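Local coordinates for protein regulator of nonsense transcripts 2 (Homo sapiens, PDB 4CEK) that acts as a factor in nonsense-mediated mRNA decay, with the second of its three MIF4G domains making up much of this fragment, at residues D132-A137 with Y172-A177; L223-M228 with G261-R266; M240-F245 with E279-K284. All blocks are in the same frame, centred on the assembly; numbering follows the deposited sequence.

Contact 1. Residues D132-A137 with Y172-A177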
loop_
_atom_site.group_PDB
_atom_site.type_symbol
_atom_site.label_atom_id
_atom_site.label_comp_id
_atom_site.label_asym_id
_atom_site.label_seq_id
_atom_site.Cartn_x
_atom_site.Cartn_y
_atom_site.Cartn_z
ATOM N N ASP A 132 1.033 -13.256 -13.313
ATOM C CA ASP A 132 1.042 -14.720 -13.209
ATOM C C ASP A 132 1.950 -15.192 -12.082
ATOM O O ASP A 132 1.544 -16.039 -11.276
ATOM C CB ASP A 132 1.432 -15.380 -14.550
ATOM C CG ASP A 132 0.431 -15.068 -15.672
ATOM O OD1 ASP A 132 -0.790 -14.928 -15.415
ATOM O OD2 ASP A 132 0.874 -14.955 -16.828
ATOM N N LEU A 133 3.169 -14.666 -12.004
ATOM C CA LEU A 133 4.059 -15.049 -10.887
ATOM C C LEU A 133 3.433 -14.797 -9.483
ATOM O O LEU A 133 3.617 -15.602 -8.585
ATOM C CB LEU A 133 5.415 -14.336 -10.960
ATOM C CG LEU A 133 6.591 -14.846 -11.827
ATOM C CD1 LEU A 133 7.743 -13.840 -11.675
ATOM C CD2 LEU A 133 7.074 -16.264 -11.456
ATOM N N ILE A 134 2.716 -13.685 -9.286
ATOM C CA ILE A 134 2.270 -13.313 -7.920
ATOM C C ILE A 134 1.042 -14.151 -7.544
ATOM O O ILE A 134 0.899 -14.539 -6.391
ATOM C CB ILE A 134 2.037 -11.770 -7.734
ATOM C CG1 ILE A 134 2.121 -11.358 -6.255
ATOM C CG2 ILE A 134 0.693 -11.343 -8.289
ATOM C CD1 ILE A 134 3.515 -11.399 -5.648
ATOM N N ASP A 135 0.187 -14.451 -8.521
ATOM C CA ASP A 135 -0.931 -15.388 -8.323
ATOM C C ASP A 135 -0.440 -16.808 -7.964
ATOM O O ASP A 135 -1.009 -17.462 -7.098
ATOM C CB ASP A 135 -1.844 -15.417 -9.562
ATOM C CG ASP A 135 -2.692 -14.114 -9.727
ATOM O OD1 ASP A 135 -2.632 -13.243 -8.838
ATOM O OD2 ASP A 135 -3.430 -13.964 -10.740
ATOM N N LYS A 136 0.631 -17.270 -8.603
ATOM C CA LYS A 136 1.239 -18.568 -8.248
ATOM C C LYS A 136 1.705 -18.593 -6.801
ATOM O O LYS A 136 1.490 -19.577 -6.078
ATOM C CB LYS A 136 2.421 -18.912 -9.169
ATOM C CG LYS A 136 2.006 -19.602 -10.460
ATOM C CD LYS A 136 3.141 -19.661 -11.490
ATOM C CE LYS A 136 2.679 -20.252 -12.824
ATOM N NZ LYS A 136 3.112 -19.439 -14.000
ATOM N N ALA A 137 2.354 -17.512 -6.393
ATOM C CA ALA A 137 2.850 -17.369 -5.026
ATOM C C ALA A 137 1.712 -17.508 -4.008
ATOM O O ALA A 137 1.874 -18.141 -2.950
ATOM C CB ALA A 137 3.570 -16.031 -4.867
ATOM N N TYR A 172 2.494 -7.016 -4.460
ATOM C CA TYR A 172 2.265 -7.224 -3.053
ATOM C C TYR A 172 0.836 -6.918 -2.624
ATOM O O TYR A 172 0.236 -7.694 -1.889
ATOM C CB TYR A 172 3.271 -6.459 -2.244
ATOM C CG TYR A 172 4.633 -7.107 -2.241
ATOM C CD1 TYR A 172 4.977 -8.124 -3.154
ATOM C CD2 TYR A 172 5.591 -6.705 -1.328
ATOM C CE1 TYR A 172 6.237 -8.720 -3.125
ATOM C CE2 TYR A 172 6.842 -7.282 -1.292
ATOM C CZ TYR A 172 7.173 -8.291 -2.179
ATOM O OH TYR A 172 8.449 -8.839 -2.098
ATOM N N ALA A 173 0.249 -5.854 -3.136
ATOM C CA ALA A 173 -1.161 -5.613 -2.879
ATOM C C ALA A 173 -2.062 -6.692 -3.489
ATOM O O ALA A 173 -3.100 -7.037 -2.915
ATOM C CB ALA A 173 -1.585 -4.228 -3.368
ATOM N N ARG A 174 -1.734 -7.166 -4.688
ATOM C CA ARG A 174 -2.550 -8.214 -5.335
ATOM C C ARG A 174 -2.553 -9.512 -4.496
ATOM O O ARG A 174 -3.600 -10.108 -4.277
ATOM C CB ARG A 174 -2.067 -8.528 -6.759
ATOM C CG ARG A 174 -3.176 -9.115 -7.639
ATOM C CD ARG A 174 -2.701 -9.374 -9.053
ATOM N NE ARG A 174 -3.350 -10.541 -9.673
ATOM C CZ ARG A 174 -4.497 -10.539 -10.350
ATOM N NH1 ARG A 174 -5.184 -9.425 -10.540
ATOM N NH2 ARG A 174 -4.968 -11.675 -10.858
ATOM N N LEU A 175 -1.374 -9.917 -4.038
ATOM C CA LEU A 175 -1.210 -11.059 -3.136
ATOM C C LEU A 175 -2.179 -10.936 -1.964
ATOM O O LEU A 175 -3.030 -11.801 -1.770
ATOM C CB LEU A 175 0.235 -11.123 -2.603
ATOM C CG LEU A 175 0.645 -12.396 -1.836
ATOM C CD1 LEU A 175 0.377 -13.659 -2.667
ATOM C CD2 LEU A 175 2.111 -12.292 -1.480
ATOM N N VAL A 176 -2.083 -9.808 -1.237
ATOM C CA VAL A 176 -2.877 -9.590 -0.047
ATOM C C VAL A 176 -4.360 -9.694 -0.368
ATOM O O VAL A 176 -5.096 -10.361 0.339
ATOM C CB VAL A 176 -2.550 -8.243 0.610
ATOM C CG1 VAL A 176 -3.609 -7.898 1.651
ATOM C CG2 VAL A 176 -1.145 -8.277 1.220
ATOM N N ALA A 177 -4.797 -9.072 -1.456
ATOM C CA ALA A 177 -6.221 -9.063 -1.780
ATOM C C ALA A 177 -6.687 -10.434 -2.267
ATOM O O ALA A 177 -7.869 -10.783 -2.167
ATOM C CB ALA A 177 -6.512 -8.008 -2.823
#

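Contact 2. Residues L223-M228 with G261-R266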
loop_
_atom_site.group_PDB
_atom_site.type_symbol
_atom_site.label_atom_id
_atom_site.label_comp_id
_atom_site.label_asym_id
_atom_site.label_seq_id
_atom_site.Cartn_x
_atom_site.Cartn_y
_atom_site.Cartn_z
ATOM N N LEU A 223 -3.241 -0.783 -2.097
ATOM C CA LEU A 223 -4.224 -1.466 -1.277
ATOM C C LEU A 223 -5.600 -0.852 -1.389
ATOM O O LEU A 223 -6.591 -1.551 -1.246
ATOM C CB LEU A 223 -3.734 -1.507 0.188
ATOM C CG LEU A 223 -2.619 -2.558 0.381
ATOM C CD1 LEU A 223 -1.874 -2.366 1.667
ATOM C CD2 LEU A 223 -3.205 -3.976 0.297
ATOM N N THR A 224 -5.679 0.450 -1.663
ATOM C CA THR A 224 -6.969 1.122 -1.775
ATOM C C THR A 224 -7.616 0.686 -3.072
ATOM O O THR A 224 -8.852 0.417 -3.126
ATOM C CB THR A 224 -6.801 2.665 -1.782
ATOM O OG1 THR A 224 -6.178 3.077 -0.555
ATOM C CG2 THR A 224 -8.135 3.392 -1.923
ATOM N N LYS A 225 -6.799 0.636 -4.135
ATOM C CA LYS A 225 -7.306 0.206 -5.451
ATOM C C LYS A 225 -7.817 -1.235 -5.380
ATOM O O LYS A 225 -8.702 -1.586 -6.114
ATOM C CB LYS A 225 -6.257 0.398 -6.590
ATOM C CG LYS A 225 -6.106 1.868 -7.048
ATOM C CD LYS A 225 -5.005 2.120 -8.108
ATOM C CE LYS A 225 -3.614 1.726 -7.643
ATOM N NZ LYS A 225 -2.492 2.217 -8.526
ATOM N N PHE A 226 -7.264 -2.046 -4.479
ATOM C CA PHE A 226 -7.749 -3.410 -4.267
ATOM C C PHE A 226 -8.890 -3.533 -3.217
ATOM O O PHE A 226 -9.338 -4.648 -2.917
ATOM C CB PHE A 226 -6.564 -4.311 -3.877
ATOM C CG PHE A 226 -5.786 -4.815 -5.061
ATOM C CD1 PHE A 226 -6.340 -5.739 -5.903
ATOM C CD2 PHE A 226 -4.520 -4.360 -5.313
ATOM C CE1 PHE A 226 -5.648 -6.201 -6.995
ATOM C CE2 PHE A 226 -3.812 -4.807 -6.381
ATOM C CZ PHE A 226 -4.371 -5.737 -7.227
ATOM N N LYS A 227 -9.332 -2.396 -2.670
ATOM C CA LYS A 227 -10.354 -2.336 -1.626
ATOM C C LYS A 227 -9.924 -3.027 -0.337
ATOM O O LYS A 227 -10.783 -3.474 0.398
ATOM C CB LYS A 227 -11.689 -2.944 -2.100
ATOM C CG LYS A 227 -12.159 -2.457 -3.462
ATOM C CD LYS A 227 -13.458 -3.140 -3.877
ATOM C CE LYS A 227 -13.781 -2.877 -5.354
ATOM N NZ LYS A 227 -14.688 -3.899 -5.970
ATOM N N MET A 228 -8.618 -3.149 -0.077
ATOM C CA MET A 228 -8.144 -3.589 1.238
ATOM C C MET A 228 -8.168 -2.436 2.235
ATOM O O MET A 228 -8.403 -2.656 3.387
ATOM C CB MET A 228 -6.764 -4.195 1.153
ATOM C CG MET A 228 -6.719 -5.478 0.322
ATOM S SD MET A 228 -7.753 -6.866 0.943
ATOM C CE MET A 228 -9.279 -6.710 0.013
ATOM N N GLY A 261 -5.792 8.455 -6.630
ATOM C CA GLY A 261 -6.730 9.577 -6.783
ATOM C C GLY A 261 -7.774 9.360 -7.870
ATOM O O GLY A 261 -8.931 9.742 -7.705
ATOM N N ARG A 262 -7.403 8.755 -8.995
ATOM C CA ARG A 262 -8.399 8.559 -10.042
ATOM C C ARG A 262 -9.413 7.531 -9.634
ATOM O O ARG A 262 -10.594 7.709 -9.909
ATOM C CB ARG A 262 -7.772 8.171 -11.376
ATOM C CG ARG A 262 -7.214 9.360 -12.133
ATOM C CD ARG A 262 -6.151 8.907 -13.114
ATOM N NE ARG A 262 -5.713 9.987 -13.983
ATOM C CZ ARG A 262 -4.841 9.851 -14.978
ATOM N NH1 ARG A 262 -4.294 8.661 -15.252
ATOM N NH2 ARG A 262 -4.517 10.915 -15.708
ATOM N N PHE A 263 -8.957 6.461 -8.989
ATOM C CA PHE A 263 -9.866 5.454 -8.435
ATOM C C PHE A 263 -10.878 6.114 -7.518
ATOM O O PHE A 263 -12.090 5.886 -7.637
ATOM C CB PHE A 263 -9.068 4.356 -7.708
ATOM C CG PHE A 263 -9.927 3.303 -7.035
ATOM C CD1 PHE A 263 -10.411 2.228 -7.745
ATOM C CD2 PHE A 263 -10.201 3.376 -5.666
ATOM C CE1 PHE A 263 -11.192 1.245 -7.112
ATOM C CE2 PHE A 263 -10.991 2.411 -5.026
ATOM C CZ PHE A 263 -11.485 1.343 -5.745
ATOM N N LEU A 264 -10.398 6.992 -6.648
ATOM C CA LEU A 264 -11.291 7.680 -5.726
ATOM C C LEU A 264 -12.204 8.665 -6.411
ATOM O O LEU A 264 -13.403 8.781 -6.058
ATOM C CB LEU A 264 -10.506 8.402 -4.662
ATOM C CG LEU A 264 -9.703 7.574 -3.638
ATOM C CD1 LEU A 264 -8.826 8.532 -2.839
ATOM C CD2 LEU A 264 -10.576 6.728 -2.695
ATOM N N PHE A 265 -11.647 9.416 -7.365
ATOM C CA PHE A 265 -12.415 10.473 -8.045
ATOM C C PHE A 265 -13.467 9.826 -8.956
ATOM O O PHE A 265 -14.587 10.247 -8.993
ATOM C CB PHE A 265 -11.480 11.428 -8.820
ATOM C CG PHE A 265 -12.181 12.596 -9.443
ATOM C CD1 PHE A 265 -12.419 13.735 -8.719
ATOM C CD2 PHE A 265 -12.599 12.548 -10.755
ATOM C CE1 PHE A 265 -13.079 14.828 -9.286
ATOM C CE2 PHE A 265 -13.254 13.643 -11.341
ATOM C CZ PHE A 265 -13.502 14.781 -10.595
ATOM N N ARG A 266 -13.109 8.764 -9.647
ATOM C CA ARG A 266 -14.030 8.135 -10.584
ATOM C C ARG A 266 -15.132 7.270 -9.932
ATOM O O ARG A 266 -16.237 7.159 -10.454
ATOM C CB ARG A 266 -13.229 7.347 -11.620
ATOM C CG ARG A 266 -12.432 8.281 -12.508
ATOM C CD ARG A 266 -11.477 7.553 -13.417
ATOM N NE ARG A 266 -10.685 8.519 -14.179
ATOM C CZ ARG A 266 -9.679 8.217 -15.009
ATOM N NH1 ARG A 266 -9.299 6.953 -15.203
ATOM N NH2 ARG A 266 -9.038 9.200 -15.633
#

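Contact 3. Residues M240-F245 with E279-K284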
loop_
_atom_site.group_PDB
_atom_site.type_symbol
_atom_site.label_atom_id
_atom_site.label_comp_id
_atom_site.label_asym_id
_atom_site.label_seq_id
_atom_site.Cartn_x
_atom_site.Cartn_y
_atom_site.Cartn_z
ATOM N N MET A 240 -6.211 14.213 6.750
ATOM C CA MET A 240 -5.170 14.509 7.757
ATOM C C MET A 240 -4.001 15.304 7.205
ATOM O O MET A 240 -3.412 16.144 7.895
ATOM C CB MET A 240 -4.610 13.231 8.398
ATOM C CG MET A 240 -5.563 12.586 9.391
ATOM S SD MET A 240 -6.385 13.756 10.524
ATOM C CE MET A 240 -4.965 14.258 11.526
ATOM N N LEU A 241 -3.610 14.979 5.987
ATOM C CA LEU A 241 -2.514 15.667 5.343
ATOM C C LEU A 241 -2.952 17.124 4.993
ATOM O O LEU A 241 -2.154 18.004 5.066
ATOM C CB LEU A 241 -2.090 14.896 4.094
ATOM C CG LEU A 241 -1.394 13.543 4.276
ATOM C CD1 LEU A 241 -1.180 12.878 2.943
ATOM C CD2 LEU A 241 -0.045 13.670 5.006
ATOM N N LEU A 242 -4.211 17.366 4.623
ATOM C CA LEU A 242 -4.656 18.715 4.320
ATOM C C LEU A 242 -4.843 19.621 5.555
ATOM O O LEU A 242 -5.040 20.812 5.397
ATOM C CB LEU A 242 -5.954 18.719 3.517
ATOM C CG LEU A 242 -5.938 18.056 2.148
ATOM C CD1 LEU A 242 -7.060 18.623 1.293
ATOM C CD2 LEU A 242 -4.616 18.209 1.432
ATOM N N SER A 243 -4.778 19.081 6.767
ATOM C CA SER A 243 -5.006 19.893 7.962
ATOM C C SER A 243 -3.760 20.654 8.358
ATOM O O SER A 243 -3.854 21.756 8.866
ATOM C CB SER A 243 -5.477 19.017 9.123
ATOM O OG SER A 243 -6.732 18.431 8.822
ATOM N N ASP A 244 -2.599 20.045 8.160
ATOM C CA ASP A 244 -1.331 20.732 8.329
ATOM C C ASP A 244 -0.596 20.607 6.987
ATOM O O ASP A 244 0.278 19.755 6.792
ATOM C CB ASP A 244 -0.531 20.143 9.502
ATOM C CG ASP A 244 0.870 20.754 9.633
ATOM O OD1 ASP A 244 1.036 21.977 9.390
ATOM O OD2 ASP A 244 1.811 19.995 9.970
ATOM N N PHE A 245 -0.952 21.502 6.074
ATOM C CA PHE A 245 -0.505 21.444 4.686
ATOM C C PHE A 245 0.887 22.051 4.485
ATOM O O PHE A 245 1.043 23.121 3.909
ATOM C CB PHE A 245 -1.556 22.138 3.808
ATOM C CG PHE A 245 -1.654 21.593 2.416
ATOM C CD1 PHE A 245 -1.738 20.224 2.186
ATOM C CD2 PHE A 245 -1.707 22.454 1.332
ATOM C CE1 PHE A 245 -1.849 19.730 0.902
ATOM C CE2 PHE A 245 -1.831 21.964 0.051
ATOM C CZ PHE A 245 -1.903 20.604 -0.166
ATOM N N GLU A 279 -10.435 20.378 -4.596
ATOM C CA GLU A 279 -10.681 21.828 -4.651
ATOM C C GLU A 279 -10.152 22.532 -3.425
ATOM O O GLU A 279 -9.676 23.651 -3.544
ATOM C CB GLU A 279 -12.169 22.174 -4.838
ATOM C CG GLU A 279 -12.805 21.648 -6.115
ATOM C CD GLU A 279 -12.231 22.234 -7.421
ATOM O OE1 GLU A 279 -11.927 23.450 -7.480
ATOM O OE2 GLU A 279 -12.102 21.459 -8.408
ATOM N N GLN A 280 -10.180 21.904 -2.251
ATOM C CA GLN A 280 -9.535 22.546 -1.087
ATOM C C GLN A 280 -8.023 22.649 -1.214
ATOM O O GLN A 280 -7.414 23.577 -0.669
ATOM C CB GLN A 280 -9.820 21.812 0.212
ATOM C CG GLN A 280 -11.258 21.886 0.690
ATOM C CD GLN A 280 -11.480 21.019 1.928
ATOM O OE1 GLN A 280 -10.527 20.703 2.660
ATOM N NE2 GLN A 280 -12.732 20.623 2.160
ATOM N N MET A 281 -7.394 21.677 -1.878
ATOM C CA MET A 281 -5.934 21.750 -2.115
ATOM C C MET A 281 -5.595 22.877 -3.067
ATOM O O MET A 281 -4.650 23.582 -2.827
ATOM C CB MET A 281 -5.393 20.491 -2.720
ATOM C CG MET A 281 -5.461 19.293 -1.833
ATOM S SD MET A 281 -4.887 17.799 -2.699
ATOM C CE MET A 281 -3.211 18.203 -3.192
ATOM N N MET A 282 -6.369 23.015 -4.144
ATOM C CA MET A 282 -6.190 24.092 -5.113
ATOM C C MET A 282 -6.453 25.455 -4.481
ATOM O O MET A 282 -5.622 26.362 -4.595
ATOM C CB MET A 282 -7.077 23.884 -6.324
ATOM C CG MET A 282 -6.543 22.783 -7.224
ATOM S SD MET A 282 -4.973 23.104 -8.080
ATOM C CE MET A 282 -5.669 23.711 -9.621
ATOM N N ARG A 283 -7.562 25.582 -3.758
ATOM C CA ARG A 283 -7.798 26.807 -2.983
ATOM C C ARG A 283 -6.626 27.147 -2.053
ATOM O O ARG A 283 -6.262 28.311 -1.929
ATOM C CB ARG A 283 -9.125 26.735 -2.213
ATOM C CG ARG A 283 -10.351 26.837 -3.116
ATOM C CD ARG A 283 -11.653 26.823 -2.315
ATOM N NE ARG A 283 -12.761 27.502 -3.003
ATOM C CZ ARG A 283 -13.560 26.949 -3.924
ATOM N NH1 ARG A 283 -13.389 25.687 -4.322
ATOM N NH2 ARG A 283 -14.546 27.670 -4.466
ATOM N N LYS A 284 -6.011 26.135 -1.443
ATOM C CA LYS A 284 -4.916 26.340 -0.476
ATOM C C LYS A 284 -3.580 26.721 -1.081
ATOM O O LYS A 284 -2.805 27.350 -0.410
ATOM C CB LYS A 284 -4.661 25.059 0.331
ATOM C CG LYS A 284 -5.567 24.810 1.529
ATOM C CD LYS A 284 -5.034 23.641 2.366
ATOM C CE LYS A 284 -6.063 23.127 3.358
ATOM N NZ LYS A 284 -6.335 24.102 4.454
#

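Contact 1. Residues D132-A137 with Y172-A177
Arg174 has CG anti to its backbone N (chi1 -155°); the chain, slightly bent at chi3, carries the guanidinium to Asp135, and chi4 (88°) sets its plane. Asp135 sets CG beside its own backbone N, so its carboxylate swings round to meet that group. The arginine grips it side-on. Arg174 NE bonds to Asp135 OD1 at 2.9 Å, and Arg174 NH2 bonds to Asp135 OD2 at 2.8 Å. The second bond is nearly straight, with an N-H...O angle of 171°. Both oxygens use their syn lone pairs, and both lie near the guanidinium plane. This two-point salt bridge fixes the rotation of both flat groups. Arg174 has further partners: NH1 bonds to the carbonyls of Asn16 and Phe17, and NH2 to that of Asn20, which ties helix 13-19 and the residue after it to this site.

Ile134 has CG1 anti to its backbone N. Ile134 CG1 meets Leu175 CB at 4.1 Å, and the two side chains cross at about a right angle. CG2 of Ile134 lies 4.0 Å from Arg174 CD, at the guanidinium edge. Ile134 CD1 lies 4.4 Å from Tyr172 CD1, at the ring edge. The two segment axes approach to 9.3 Å. Such roughly parallel packing of helices 131-144 and 169-179, with helix 148-159 between them in sequence, is consistent with the HEAT-like helical stacking of MIF4G domains.

Contact 2. Residues L223-M228 with G261-R266
Lys225 NZ is gripped by two partners. One is Glu222 OE2, a salt bridge one turn back in the same helix; the other is Thr259 O, a carbonyl of helix 247-266. The ammonium therefore joins the two helices just outside the 261-266 segment. The lysine chain, bent at chi3, carries NZ off to Glu222 and Thr259, while Lys225 CG stays behind and lies 3.9 Å from Phe263 CB.

Phe263 carries most of the contact. Its CG is anti to the backbone N (chi1 177°), so the ring reaches across to the end of helix 210-225. One face of the ring lies against the backbone there. Lys225 CA stands 4.1 Å above the Phe263 ring centroid, only 1° off the normal. This is a CH-pi contact made by a main-chain carbon. Thr224 O approaches the ring obliquely, 3.5 Å from Phe263 CE2. Lys227 CG comes obliquely to the same ring, 4.5 Å from Phe263 CZ. Beside it, two methyls meet: Thr224 CG2 lies 4.2 Å from Leu264 CD2.

A Schellman motif shapes the surface that the ring meets. Lys227 has a positive phi of 63°. Met228 N bonds back to Leu223 O at 2.8 Å, and Lys227 N bonds to Thr224 O at 2.9 Å. Thr224 O thus accepts a bond from the turn and also abuts the aromatic ring. Thr224 OG1 is held by Ile220 O and Thr234 OG1.

The Phe263 ring meets a CA, methylenes and the carbonyl oxygens of Thr224 and Lys225 without a bond across. The fit therefore rests on shape and dispersion, while the turn bonds to Leu223 O and Thr224 O and the bonds of Lys225 NZ fix the surface on which the ring lies.

Contact 3. Residues M240-F245 with E279-K284
Aliphatic contact joins Leu242 to Met281, and the two side chains cross at about a right angle. Both methyls of Leu242 rest on the methionine chain, with CD2 at 3.5 Å and CD1 at 3.6 Å from Met281 CG.

The second kind gathers round the Phe245 ring. Met281 runs extended through chi2 and then bends at chi3 (58°). Met281 CE arrives in this way at the edge of the ring, 4.1 Å from Phe245 CZ and near the ring plane. Lys284 lays its methylenes obliquely against the same ring, with Lys284 CD 3.7 Å from Phe245 CD2. The lysine chain stays extended until it bends at chi4 (-69°). Val298 of helix 292-305 touches both Phe245 and Met281, and Leu257 and Ile250 of helix 247-266 add to the same cluster.

Polar groups take a smaller part. Lys284 CE lies 3.3 Å from Leu242 O, so a carbon beside the charged nitrogen meets the carbonyl. Lys284 NZ is 3.7 Å from Leu242 O; the ammonium charge may still polarise this carbonyl. Gln280 OE1 lies 4.3 Å from Leu242 CD1, a marginal contact.

Segment 240-245 comes from helix 231-243 and the link that follows. Leu242 and Phe245 both reach across to helix 268-287, the helix after next. This packing of a helix and its following turn on a later helix is in keeping with the stacked, all-helical MIF4G fold.

In the fold
The three contacts lie along the helical stack of one MIF4G domain. Contacts 1 and 2 are neighbours, with centres 18 Å apart, and they touch directly. Phe226, in the turn of contact 2, packs on helix 169-179 of contact 1, with its CD2 3.5 Å from Ala173 CB. Contact 3 has its centre 20 Å from that of contact 2, and their nearest atoms are about 7 Å apart. Their segments alternate along the chain, and helix 231-243 falls between helices 210-225 and 247-266. Contacts 1 and 3 lie on opposite sides of the chain's centre, 35 Å apart between centres.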